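PDB 5VUG: uncharacterized protein Rv2277c from Mycobacterium tuberculosis, which is uncharacterized but carries a TIM-barrel domain of the glycerophosphodiester phosphodiesterase family and probably hydrolyses phosphoric diesters. Local coordinates for residues Q132-V135 against S136-Q140. Numbering follows the deposited sequence.
Sequences QPLV and SAVAQ
Three backbone hydrogen bonds join Pro-133, Leu-134 and Val-135 to the residues four places on. Ala-137 N donates to Pro-133 O at 2.9 Å, with an N-H...O angle of 165°. Val-138 N reaches Leu-134 O, and Ala-139 N reaches Val-135 O. Pro-133 holds the N-cap position, and its carbonyl accepts the first of these bonds. The peptide bond before it is cis.

The apolar contact joins side chains about one helical turn apart. Leu-134 and Val-138 lie side by side and point the same way, with Leu-134 CD1 3.8 Å from Val-138 CG2. That methyl is anti to the carbonyl carbon and beside the backbone N of Val-138, so it also lies 3.3 Å from Leu-134 O, the acceptor of that N-H. Leu-134 packs on Val-48 and Leu-126, and Val-138 on Val-46 and Pro-54.

A polar pair lies on the more exposed side. Gln-140 NE2 donates to Ser-136 OG at 2.9 Å, and OG lies almost in the amide plane. A weak second bond runs from NE2 to Ser-136 O, which also accepts the backbone N-H of Gln-140.

These are the first two turns of an amphipathic alpha-helix, 134-145, packed against the outside of a TIM barrel.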
ATOM      1  N   GLN A 132     -26.070 -15.194   6.854  0.62 26.50           N
ATOM      2  CA  GLN A 132     -27.169 -16.092   7.188  0.62 31.21           C
ATOM      3  C   GLN A 132     -28.345 -15.840   6.247  0.62 26.13           C
ATOM      4  O   GLN A 132     -28.666 -14.688   5.957  0.62 32.27           O
ATOM      5  CB  GLN A 132     -27.595 -15.889   8.650  0.62 41.87           C
ATOM      6  CG  GLN A 132     -28.142 -14.493   8.983  0.62 52.31           C
ATOM      7  CD  GLN A 132     -27.089 -13.399   8.898  0.62 55.56           C
ATOM      8  OE1 GLN A 132     -26.187 -13.327   9.729  0.62 48.41           O
ATOM      9  NE2 GLN A 132     -27.194 -12.554   7.879  0.62 55.30           N
ATOM     10  N   PRO A 133     -29.008 -16.913   5.782  1.00 18.14           N
ATOM     11  CA  PRO A 133     -28.795 -18.327   6.128  1.00 14.90           C
ATOM     12  C   PRO A 133     -27.832 -19.131   5.251  1.00 15.35           C
ATOM     13  O   PRO A 133     -27.787 -20.362   5.420  1.00 15.36           O
ATOM     14  CB  PRO A 133     -30.199 -18.909   5.972  1.00 16.39           C
ATOM     15  CG  PRO A 133     -30.748 -18.156   4.806  1.00 19.56           C
ATOM     16  CD  PRO A 133     -30.229 -16.740   4.971  1.00 17.91           C
ATOM     17  N   LEU A 134     -27.097 -18.474   4.351  1.00 13.72           N
ATOM     18  CA  LEU A 134     -26.189 -19.188   3.450  1.00 12.66           C
ATOM     19  C   LEU A 134     -25.225 -20.102   4.209  1.00 10.00           C
ATOM     20  O   LEU A 134     -25.054 -21.270   3.851  1.00 10.93           O
ATOM     21  CB  LEU A 134     -25.412 -18.195   2.574  1.00 12.09           C
ATOM     22  CG  LEU A 134     -24.328 -18.793   1.674  1.00 13.65           C
ATOM     23  CD1 LEU A 134     -24.958 -19.743   0.669  1.00 15.01           C
ATOM     24  CD2 LEU A 134     -23.522 -17.701   0.950  1.00 14.66           C
ATOM     25  N   VAL A 135     -24.581 -19.586   5.261  1.00 11.14           N
ATOM     26  CA  VAL A 135     -23.538 -20.356   5.943  1.00 10.69           C
ATOM     27  C   VAL A 135     -24.125 -21.615   6.576  1.00 10.06           C
ATOM     28  O   VAL A 135     -23.581 -22.717   6.423  1.00 10.51           O
ATOM     29  CB  VAL A 135     -22.778 -19.475   6.953  1.00 12.05           C
ATOM     30  CG1 VAL A 135     -21.942 -20.317   7.898  1.00 11.31           C
ATOM     31  CG2 VAL A 135     -21.874 -18.463   6.214  1.00 13.01           C
ATOM     32  N   SER A 136     -25.257 -21.479   7.274  1.00 11.00           N
ATOM     33  CA  SER A 136     -25.908 -22.648   7.865  1.00 11.05           C
ATOM     34  C   SER A 136     -26.372 -23.636   6.796  1.00 11.45           C
ATOM     35  O   SER A 136     -26.222 -24.858   6.956  1.00 11.50           O
ATOM     36  CB  SER A 136     -27.095 -22.209   8.726  1.00 12.44           C
ATOM     37  OG  SER A 136     -27.746 -23.338   9.297  1.00 14.99           O
ATOM     38  N   ALA A 137     -26.964 -23.129   5.713  1.00 11.32           N
ATOM     39  CA  ALA A 137     -27.436 -24.013   4.654  1.00 10.56           C
ATOM     40  C   ALA A 137     -26.280 -24.790   4.036  1.00 10.99           C
ATOM     41  O   ALA A 137     -26.408 -25.991   3.749  1.00 12.09           O
ATOM     42  CB  ALA A 137     -28.193 -23.205   3.595  1.00 11.16           C
ATOM     43  N   VAL A 138     -25.134 -24.131   3.854  1.00 10.46           N
ATOM     44  CA  VAL A 138     -23.969 -24.821   3.309  1.00 10.70           C
ATOM     45  C   VAL A 138     -23.456 -25.864   4.290  1.00 11.57           C
ATOM     46  O   VAL A 138     -23.150 -27.001   3.901  1.00 11.66           O
ATOM     47  CB  VAL A 138     -22.873 -23.819   2.898  1.00  8.99           C
ATOM     48  CG1 VAL A 138     -21.544 -24.566   2.602  1.00 10.25           C
ATOM     49  CG2 VAL A 138     -23.309 -23.022   1.660  1.00 11.40           C
ATOM     50  N   ALA A 139     -23.360 -25.500   5.575  1.00 12.08           N
ATOM     51  CA  ALA A 139     -22.923 -26.449   6.592  1.00 11.44           C
ATOM     52  C   ALA A 139     -23.802 -27.693   6.598  1.00 13.98           C
ATOM     53  O   ALA A 139     -23.297 -28.816   6.703  1.00 14.55           O
ATOM     54  CB  ALA A 139     -22.908 -25.781   7.972  1.00 12.72           C
ATOM     55  N   GLN A 140     -25.119 -27.514   6.467  1.00 12.92           N
ATOM     56  CA  GLN A 140     -26.026 -28.656   6.503  1.00 11.68           C
ATOM     57  C   GLN A 140     -25.807 -29.590   5.320  1.00 12.29           C
ATOM     58  O   GLN A 140     -25.802 -30.817   5.495  1.00 15.86           O
ATOM     59  CB  GLN A 140     -27.470 -28.175   6.583  1.00 12.22           C
ATOM     60  CG  GLN A 140     -27.808 -27.573   7.937  1.00 15.16           C
ATOM     61  CD  GLN A 140     -29.184 -26.951   7.960  1.00 15.67           C
ATOM     62  OE1 GLN A 140     -30.187 -27.622   7.689  1.00 18.53           O
ATOM     63  NE2 GLN A 140     -29.243 -25.658   8.266  1.00 15.65           N
TER